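Local coordinates for protein pyridoxal kinase (Entamoeba histolytica, PDB 4S1H) that probably phosphorylates pyridoxal at the expense of ATP to give pyridoxal 5'-phosphate, the active form of vitamin B6, at residues A[34-39]-A[61-66]; A[22-27]-A[265-270]; A[3-8]-A[227-232]. All coordinates share one frame; numbering follows the deposited sequence.

Interaction 1: A[34-39]-A[61-66]; sequences IFVLTT and ISIMDS
Val36 overlaps Ile63 with both of its methyl groups and Met64 with one. This is a strand-to-helix contact of the ribokinase-like alpha/beta fold, in which helices pack on both faces of a central sheet. Strand 33-41 belongs to that sheet, and helix 57-69 lies across one of its faces. Val36 points from the strand at the helix. Ile63 points back, and Val36 CA and Ile63 CA are 7.9 Å apart.

Ile63 CG2 sits between the prongs of the valine, 4.1 Å from both Val36 CG1 and Val36 CG2. The two side chains run past each other in opposite senses, so they meet alongside. Met64 approaches differently. Its chain starts along the flank of the helix and folds back at chi2 (-62°) and again at chi3 (-71°). The bends bring the sulfur toward the strand. All three touching residues are buried, and no hydrogen bond links the two segments. The contact is purely apolar, and its buried surface is small, 112 Å² over both sides.

The neighbouring Phe35 serves the other face of the sheet, where it packs on helix 18-28. Val36 also rests on Leu6 of strand 5-9, and Met64 reaches Arg96 of helix 87-100. The dimer lies close by: Ile63 packs on His40 of the second subunit, and Ser66 OG is hydrogen-bonded to Gly51 N of that subunit. The side chain of Val36 is about 11 Å from that of Ser10, a residue seen to bind pyridoxal 5'-phosphate, so the packing lies some way from that site.

Val36 CG2, the methyl anti to the carbonyl carbon, is the atom shared by both partners: besides Ile63 CG2 it meets Met64 SD at 4.1 Å.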
loop_
_atom_site.group_PDB
_atom_site.type_symbol
_atom_site.label_atom_id
_atom_site.label_comp_id
_atom_site.label_asym_id
_atom_site.label_seq_id
_atom_site.Cartn_x
_atom_site.Cartn_y
_atom_site.Cartn_z
ATOM N N ILE A 34 9.218 -4.336 -0.420
ATOM C CA ILE A 34 9.450 -2.931 -0.630
ATOM C C ILE A 34 8.588 -2.497 -1.818
ATOM O O ILE A 34 8.651 -3.113 -2.883
ATOM C CB ILE A 34 10.936 -2.657 -0.942
ATOM C CG1 ILE A 34 11.854 -3.169 0.175
ATOM C CG2 ILE A 34 11.151 -1.179 -1.220
ATOM C CD1 ILE A 34 13.327 -3.175 -0.216
ATOM N N PHE A 35 7.820 -1.425 -1.640
ATOM C CA PHE A 35 6.938 -0.895 -2.676
ATOM C C PHE A 35 7.379 0.510 -3.080
ATOM O O PHE A 35 7.037 1.514 -2.411
ATOM C CB PHE A 35 5.472 -0.900 -2.239
ATOM C CG PHE A 35 4.961 -2.244 -1.825
ATOM C CD1 PHE A 35 5.106 -2.702 -0.507
ATOM C CD2 PHE A 35 4.342 -3.084 -2.753
ATOM C CE1 PHE A 35 4.626 -3.958 -0.134
ATOM C CE2 PHE A 35 3.842 -4.317 -2.349
ATOM C CZ PHE A 35 4.018 -4.771 -1.066
ATOM N N VAL A 36 8.199 0.597 -4.111
ATOM C CA VAL A 36 8.644 1.850 -4.640
ATOM C C VAL A 36 7.621 2.305 -5.675
ATOM O O VAL A 36 7.293 1.596 -6.609
ATOM C CB VAL A 36 10.053 1.775 -5.257
ATOM C CG1 VAL A 36 10.436 3.117 -5.856
ATOM C CG2 VAL A 36 11.054 1.320 -4.212
ATOM N N LEU A 37 7.098 3.489 -5.522
ATOM C CA LEU A 37 6.047 4.021 -6.416
ATOM C C LEU A 37 6.605 4.749 -7.638
ATOM O O LEU A 37 7.623 5.424 -7.590
ATOM C CB LEU A 37 5.119 4.969 -5.635
ATOM C CG LEU A 37 4.652 4.436 -4.272
ATOM C CD1 LEU A 37 3.685 5.457 -3.673
ATOM C CD2 LEU A 37 4.051 3.039 -4.332
ATOM N N THR A 38 5.932 4.591 -8.772
ATOM C CA THR A 38 6.286 5.340 -9.975
ATOM C C THR A 38 5.284 6.470 -10.304
ATOM O O THR A 38 5.543 7.283 -11.203
ATOM C CB THR A 38 6.339 4.444 -11.223
ATOM O OG1 THR A 38 5.053 3.867 -11.426
ATOM C CG2 THR A 38 7.336 3.334 -11.040
ATOM N N THR A 39 4.148 6.481 -9.595
ATOM C CA THR A 39 3.133 7.554 -9.657
ATOM C C THR A 39 2.522 7.755 -8.286
ATOM O O THR A 39 2.604 6.872 -7.439
ATOM C CB THR A 39 1.961 7.235 -10.602
ATOM O OG1 THR A 39 1.130 6.191 -10.067
ATOM C CG2 THR A 39 2.468 6.789 -11.983
ATOM N N ILE A 61 15.704 8.031 -7.787
ATOM C CA ILE A 61 17.108 7.778 -7.461
ATOM C C ILE A 61 17.395 7.950 -5.974
ATOM O O ILE A 61 18.052 7.115 -5.344
ATOM C CB ILE A 61 18.042 8.662 -8.333
ATOM C CG1 ILE A 61 17.950 8.215 -9.793
ATOM C CG2 ILE A 61 19.468 8.603 -7.855
ATOM C CD1 ILE A 61 18.628 9.159 -10.759
ATOM N N SER A 62 16.867 9.016 -5.393
ATOM C CA SER A 62 17.047 9.272 -3.974
ATOM C C SER A 62 16.517 8.117 -3.131
ATOM O O SER A 62 17.169 7.660 -2.174
ATOM C CB SER A 62 16.292 10.537 -3.590
ATOM O OG SER A 62 16.500 10.843 -2.246
ATOM N N ILE A 63 15.321 7.664 -3.464
ATOM C CA ILE A 63 14.735 6.481 -2.816
ATOM C C ILE A 63 15.592 5.214 -2.980
ATOM O O ILE A 63 15.902 4.546 -1.989
ATOM C CB ILE A 63 13.312 6.218 -3.332
ATOM C CG1 ILE A 63 12.387 7.310 -2.793
ATOM C CG2 ILE A 63 12.812 4.822 -2.962
ATOM C CD1 ILE A 63 11.097 7.451 -3.556
ATOM N N MET A 64 16.017 4.913 -4.204
ATOM C CA MET A 64 16.770 3.680 -4.416
ATOM C C MET A 64 18.131 3.725 -3.706
ATOM O O MET A 64 18.556 2.742 -3.079
ATOM C CB MET A 64 16.922 3.381 -5.904
ATOM C CG MET A 64 15.596 3.136 -6.605
ATOM S SD MET A 64 14.680 1.713 -6.004
ATOM C CE MET A 64 15.682 0.376 -6.635
ATOM N N ASP A 65 18.778 4.886 -3.733
ATOM C CA ASP A 65 20.041 5.089 -3.004
ATOM C C ASP A 65 19.854 4.914 -1.500
ATOM O O ASP A 65 20.669 4.305 -0.847
ATOM C CB ASP A 65 20.607 6.481 -3.248
ATOM C CG ASP A 65 21.151 6.662 -4.667
ATOM O OD1 ASP A 65 21.292 5.672 -5.440
ATOM O OD2 ASP A 65 21.477 7.817 -4.984
ATOM N N SER A 66 18.762 5.442 -0.968
ATOM C CA SER A 66 18.481 5.331 0.484
ATOM C C SER A 66 18.246 3.872 0.911
ATOM O O SER A 66 18.734 3.430 1.954
ATOM C CB SER A 66 17.253 6.172 0.795
ATOM O OG SER A 66 17.016 6.253 2.190
#

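Interaction 2: A[22-27]-A[265-270]; sequences GMIILD and PYLKGT
Leu267 pushes one methyl, CD1, against two neighbouring isoleucines of helix 18-28. Leu267 CD1 lies 4.2 Å from Ile25 CG1 and 4.3 Å from Ile24 CG2. Leu267 points at the helix. Its CD1 is anti to CA, with chi2 at 176°, which stretches the chain to its full reach. Ile25 offers its CG1 methylene. Ile24 touches with its CG2 methyl, while the end of its longer branch leads away from the loop. The side chains of Ile25 and Leu267 cross at nearly a right angle, so the methyl end of the leucine meets the side of the isoleucine.

This is the packed part of the contact. All three side chains are buried, and more apolar groups close around them. Ile24 also meets Ile260, Ile261 and Ile264. Ile25 also lies on Tyr222 of helix 216-229, and Leu267 on Ile248 of helix 234-250.

The loop around Leu267 is more open: Pro265, Tyr266, Lys268 and Thr270 are exposed. Residues 266-269 form a type I beta turn, with Gly269 N bonded to Tyr266 O at 3.1 Å. Leu267, second in the turn, is the residue of the loop that meets this helix. No hydrogen bond crosses between the segments.

The nucleotide site is near but separate: the side chain of Ile25 is about 11 Å from the bound ADP. The arrangement is plain helix-to-loop packing. It joins the late loop that follows helix 234-250 to the first helix of a ribokinase-like alpha/beta fold.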
loop_
_atom_site.group_PDB
_atom_site.type_symbol
_atom_site.label_atom_id
_atom_site.label_comp_id
_atom_site.label_asym_id
_atom_site.label_seq_id
_atom_site.Cartn_x
_atom_site.Cartn_y
_atom_site.Cartn_z
ATOM N N GLY A 22 -0.401 -4.842 -5.443
ATOM C CA GLY A 22 0.742 -5.537 -4.913
ATOM C C GLY A 22 0.769 -5.507 -3.408
ATOM O O GLY A 22 1.007 -6.530 -2.774
ATOM N N MET A 23 0.451 -4.365 -2.837
ATOM C CA MET A 23 0.472 -4.260 -1.370
ATOM C C MET A 23 -0.573 -5.185 -0.764
ATOM O O MET A 23 -0.304 -5.929 0.173
ATOM C CB MET A 23 0.232 -2.813 -0.928
ATOM C CG MET A 23 1.315 -1.818 -1.363
ATOM S SD MET A 23 0.860 -0.041 -1.199
ATOM C CE MET A 23 2.185 0.723 -2.102
ATOM N N ILE A 24 -1.799 -5.111 -1.275
ATOM C CA ILE A 24 -2.895 -5.887 -0.752
ATOM C C ILE A 24 -2.557 -7.379 -0.826
ATOM O O ILE A 24 -2.765 -8.121 0.134
ATOM C CB ILE A 24 -4.203 -5.606 -1.520
ATOM C CG1 ILE A 24 -4.666 -4.177 -1.235
ATOM C CG2 ILE A 24 -5.299 -6.606 -1.133
ATOM C CD1 ILE A 24 -5.666 -3.658 -2.255
ATOM N N ILE A 25 -2.047 -7.811 -1.978
ATOM C CA ILE A 25 -1.826 -9.235 -2.210
ATOM C C ILE A 25 -0.615 -9.746 -1.403
ATOM O O ILE A 25 -0.723 -10.734 -0.672
ATOM C CB ILE A 25 -1.721 -9.564 -3.712
ATOM C CG1 ILE A 25 -3.046 -9.186 -4.363
ATOM C CG2 ILE A 25 -1.376 -11.032 -3.895
ATOM C CD1 ILE A 25 -2.992 -9.011 -5.871
ATOM N N LEU A 26 0.524 -9.096 -1.561
ATOM C CA LEU A 26 1.748 -9.506 -0.842
ATOM C C LEU A 26 1.577 -9.374 0.671
ATOM O O LEU A 26 2.014 -10.266 1.417
ATOM C CB LEU A 26 2.965 -8.735 -1.337
ATOM C CG LEU A 26 3.426 -9.075 -2.754
ATOM C CD1 LEU A 26 4.390 -8.047 -3.322
ATOM C CD2 LEU A 26 4.043 -10.466 -2.833
ATOM N N ASP A 27 0.907 -8.327 1.126
ATOM C CA ASP A 27 0.577 -8.241 2.578
ATOM C C ASP A 27 -0.277 -9.461 3.030
ATOM O O ASP A 27 0.005 -10.083 4.066
ATOM C CB ASP A 27 -0.151 -6.919 2.978
ATOM C CG ASP A 27 0.717 -5.626 2.798
ATOM O OD1 ASP A 27 1.955 -5.685 2.571
ATOM O OD2 ASP A 27 0.126 -4.501 2.863
ATOM N N PRO A 265 -9.807 -12.726 1.938
ATOM C CA PRO A 265 -9.815 -14.094 2.496
ATOM C C PRO A 265 -9.643 -15.241 1.490
ATOM O O PRO A 265 -9.354 -16.360 1.908
ATOM C CB PRO A 265 -11.195 -14.177 3.166
ATOM C CG PRO A 265 -11.487 -12.784 3.562
ATOM C CD PRO A 265 -10.952 -11.944 2.445
ATOM N N TYR A 266 -9.854 -14.956 0.205
ATOM C CA TYR A 266 -9.768 -15.942 -0.879
ATOM C C TYR A 266 -8.486 -15.796 -1.688
ATOM O O TYR A 266 -8.276 -16.574 -2.615
ATOM C CB TYR A 266 -10.996 -15.844 -1.813
ATOM C CG TYR A 266 -12.301 -15.930 -1.061
ATOM C CD1 TYR A 266 -12.783 -17.148 -0.595
ATOM C CD2 TYR A 266 -13.018 -14.784 -0.744
ATOM C CE1 TYR A 266 -13.958 -17.215 0.121
ATOM C CE2 TYR A 266 -14.189 -14.834 -0.025
ATOM C CZ TYR A 266 -14.657 -16.047 0.422
ATOM O OH TYR A 266 -15.815 -16.127 1.140
ATOM N N LEU A 267 -7.605 -14.850 -1.332
ATOM C CA LEU A 267 -6.429 -14.592 -2.145
ATOM C C LEU A 267 -5.418 -15.746 -2.098
ATOM O O LEU A 267 -4.763 -16.012 -3.114
ATOM C CB LEU A 267 -5.753 -13.274 -1.759
ATOM C CG LEU A 267 -6.476 -11.992 -2.155
ATOM C CD1 LEU A 267 -5.731 -10.806 -1.620
ATOM C CD2 LEU A 267 -6.603 -11.840 -3.678
ATOM N N LYS A 268 -5.367 -16.441 -0.966
ATOM C CA LYS A 268 -4.525 -17.616 -0.752
ATOM C C LYS A 268 -5.235 -18.913 -1.086
ATOM O O LYS A 268 -4.777 -19.998 -0.714
ATOM C CB LYS A 268 -4.022 -17.676 0.702
ATOM C CG LYS A 268 -3.003 -16.607 1.059
ATOM C CD LYS A 268 -2.458 -16.762 2.480
ATOM C CE LYS A 268 -1.804 -18.108 2.757
ATOM N NZ LYS A 268 -0.904 -18.708 1.716
ATOM N N GLY A 269 -6.345 -18.828 -1.830
ATOM C CA GLY A 269 -7.047 -20.002 -2.332
ATOM C C GLY A 269 -6.160 -20.899 -3.139
ATOM O O GLY A 269 -5.319 -20.430 -3.904
ATOM N N THR A 270 -6.359 -22.191 -2.962
ATOM C CA THR A 270 -5.562 -23.203 -3.644
ATOM C C THR A 270 -6.357 -23.931 -4.693
ATOM O O THR A 270 -5.798 -24.813 -5.346
ATOM C CB THR A 270 -5.005 -24.245 -2.648
ATOM O OG1 THR A 270 -6.090 -24.849 -1.941
ATOM C CG2 THR A 270 -4.046 -23.598 -1.701
#

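Interaction 3: A[3-8]-A[227-232]; sequences NKVLTI and WIIKGI
Thr7 OG1 is hydrogen-bonded to two groups, Asn19 OD1 and Tyr222 OH. The second lies on helix 216-229, so this hydroxyl already ties strand 5-9 to the helix whose end packs here on Val5 and Lys4. Strand 5-9 runs inside the main sheet of the ribokinase-like fold, and the helix covers one face of it.

The contact between residues 3-8 and 227-232 itself is apolar. Ile229, in the last turn of the helix, points at the strand and spreads its two branches over two successive residues. The longer branch goes to Val5, and the CG2 methyl goes to Lys4. Lys4 is partly exposed, and only its aliphatic part is used: Lys4 CD is 4.0 Å from Ile229 CG2. CG is anti to the backbone N (chi1 -176°), which sends the chain out over the isoleucine in the opposite sense to it. A bend at chi3 follows. Lys4 NZ and Lys230 NZ, like charges, are 6.8 Å apart. Phe78 of strand 78-81 and Ile31 also pack on Ile229.

The helix ends in a Schellman motif, in which Gly231 is the first residue to leave helical angles. Gly231 takes a positive phi of 94°, and Gly231 N bonds to Ile228 O at 3.0 Å. Ile232 N reaches back to Trp227 O, also at 3.0 Å. Trp227 meets Phe29 edge-to-face.

Packing is tightest at the buried Val5. There Val5 CG2 presses on Ile229 CD1 at 3.5 Å, closer than usual for two carbons.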
loop_
_atom_site.group_PDB
_atom_site.type_symbol
_atom_site.label_atom_id
_atom_site.label_comp_id
_atom_site.label_asym_id
_atom_site.label_seq_id
_atom_site.Cartn_x
_atom_site.Cartn_y
_atom_site.Cartn_z
ATOM N N ASN A 3 13.352 -7.810 3.822
ATOM C CA ASN A 3 12.571 -7.596 2.617
ATOM C C ASN A 3 12.956 -8.639 1.585
ATOM O O ASN A 3 14.120 -8.749 1.246
ATOM C CB ASN A 3 12.839 -6.193 2.083
ATOM C CG ASN A 3 12.335 -5.122 3.026
ATOM O OD1 ASN A 3 11.197 -5.195 3.474
ATOM N ND2 ASN A 3 13.164 -4.136 3.321
ATOM N N LYS A 4 11.966 -9.395 1.118
ATOM C CA LYS A 4 12.195 -10.472 0.146
ATOM C C LYS A 4 11.885 -10.017 -1.275
ATOM O O LYS A 4 12.454 -10.584 -2.241
ATOM C CB LYS A 4 11.357 -11.677 0.541
ATOM C CG LYS A 4 11.579 -12.901 -0.341
ATOM C CD LYS A 4 10.850 -14.134 0.171
ATOM C CE LYS A 4 11.489 -14.711 1.421
ATOM N NZ LYS A 4 10.941 -16.067 1.692
ATOM N N VAL A 5 10.960 -9.062 -1.429
ATOM C CA VAL A 5 10.520 -8.588 -2.726
ATOM C C VAL A 5 10.735 -7.094 -2.864
ATOM O O VAL A 5 10.517 -6.354 -1.913
ATOM C CB VAL A 5 9.001 -8.872 -2.962
ATOM C CG1 VAL A 5 8.541 -8.404 -4.333
ATOM C CG2 VAL A 5 8.710 -10.357 -2.753
ATOM N N LEU A 6 11.118 -6.664 -4.061
ATOM C CA LEU A 6 11.107 -5.244 -4.418
ATOM C C LEU A 6 10.198 -5.106 -5.607
ATOM O O LEU A 6 10.355 -5.841 -6.600
ATOM C CB LEU A 6 12.505 -4.749 -4.746
ATOM C CG LEU A 6 12.647 -3.417 -5.453
ATOM C CD1 LEU A 6 12.206 -2.301 -4.501
ATOM C CD2 LEU A 6 14.091 -3.240 -5.898
ATOM N N THR A 7 9.231 -4.211 -5.480
ATOM C CA THR A 7 8.249 -4.015 -6.548
ATOM C C THR A 7 8.107 -2.536 -6.857
ATOM O O THR A 7 7.895 -1.685 -5.967
ATOM C CB THR A 7 6.893 -4.699 -6.251
ATOM O OG1 THR A 7 5.910 -4.228 -7.184
ATOM C CG2 THR A 7 6.424 -4.423 -4.873
ATOM N N ILE A 8 8.248 -2.231 -8.125
ATOM C CA ILE A 8 8.303 -0.879 -8.645
ATOM C C ILE A 8 7.155 -0.718 -9.608
ATOM O O ILE A 8 7.155 -1.323 -10.702
ATOM C CB ILE A 8 9.668 -0.634 -9.362
ATOM C CG1 ILE A 8 10.851 -0.867 -8.413
ATOM C CG2 ILE A 8 9.701 0.735 -10.017
ATOM C CD1 ILE A 8 12.218 -0.891 -9.079
ATOM N N TRP A 227 2.586 -17.188 -5.208
ATOM C CA TRP A 227 2.661 -18.649 -5.217
ATOM C C TRP A 227 4.037 -19.167 -5.679
ATOM O O TRP A 227 4.537 -20.118 -5.119
ATOM C CB TRP A 227 1.562 -19.260 -6.077
ATOM C CG TRP A 227 0.215 -19.214 -5.462
ATOM C CD1 TRP A 227 -0.899 -18.710 -6.022
ATOM C CD2 TRP A 227 -0.168 -19.707 -4.159
ATOM N NE1 TRP A 227 -1.963 -18.852 -5.162
ATOM C CE2 TRP A 227 -1.534 -19.449 -4.006
ATOM C CE3 TRP A 227 0.517 -20.351 -3.108
ATOM C CZ2 TRP A 227 -2.245 -19.774 -2.840
ATOM C CZ3 TRP A 227 -0.184 -20.659 -1.933
ATOM C CH2 TRP A 227 -1.553 -20.379 -1.813
ATOM N N ILE A 228 4.659 -18.480 -6.623
ATOM C CA ILE A 228 6.049 -18.786 -6.963
ATOM C C ILE A 228 6.966 -18.652 -5.747
ATOM O O ILE A 228 7.792 -19.528 -5.474
ATOM C CB ILE A 228 6.550 -17.907 -8.103
ATOM C CG1 ILE A 228 5.842 -18.262 -9.423
ATOM C CG2 ILE A 228 8.050 -18.062 -8.278
ATOM C CD1 ILE A 228 6.021 -17.247 -10.509
ATOM N N ILE A 229 6.803 -17.552 -5.039
ATOM C CA ILE A 229 7.557 -17.343 -3.812
ATOM C C ILE A 229 7.349 -18.466 -2.802
ATOM O O ILE A 229 8.315 -18.913 -2.139
ATOM C CB ILE A 229 7.278 -15.933 -3.195
ATOM C CG1 ILE A 229 7.888 -14.863 -4.095
ATOM C CG2 ILE A 229 7.830 -15.827 -1.773
ATOM C CD1 ILE A 229 7.478 -13.435 -3.788
ATOM N N LYS A 230 6.104 -18.903 -2.637
ATOM C CA LYS A 230 5.775 -20.001 -1.716
ATOM C C LYS A 230 6.263 -21.392 -2.196
ATOM O O LYS A 230 6.082 -22.381 -1.478
ATOM C CB LYS A 230 4.267 -20.025 -1.422
ATOM C CG LYS A 230 3.701 -18.776 -0.724
ATOM C CD LYS A 230 4.207 -18.604 0.682
ATOM C CE LYS A 230 3.731 -17.274 1.248
ATOM N NZ LYS A 230 4.274 -17.072 2.618
ATOM N N GLY A 231 6.873 -21.469 -3.378
ATOM C CA GLY A 231 7.481 -22.685 -3.875
ATOM C C GLY A 231 6.590 -23.530 -4.764
ATOM O O GLY A 231 6.901 -24.687 -5.019
ATOM N N ILE A 232 5.476 -22.969 -5.218
ATOM C CA ILE A 232 4.521 -23.709 -6.092
ATOM C C ILE A 232 5.070 -23.723 -7.524
ATOM O O ILE A 232 5.470 -22.683 -8.017
ATOM C CB ILE A 232 3.118 -23.044 -6.051
ATOM C CG1 ILE A 232 2.609 -22.951 -4.608
ATOM C CG2 ILE A 232 2.092 -23.766 -6.908
ATOM C CD1 ILE A 232 2.613 -24.251 -3.853
#

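How the interactions relate
From the N terminus, residues 3-8 come first and pair with 227-232 far along the chain, closing the long loop of interaction 3. Helix residues 22-27 follow, and their partners at 265-270 close interaction 2. These two loops cross, since their segments alternate. Interaction 1 closes a short loop, 34-39 with 61-66, lying within both. Interactions 1 and 3 share the main sheet: Ile34 N is 2.8 Å from Val5 O in a probable hydrogen bond. Phe35 joins interaction 1 to helix 18-28, with Phe35 CE2 lying 3.4 Å from Met23 N. Trp227 joins interaction 3 to the loop at 268-270. Together they tie helices on both faces, and a late loop, to the early strands.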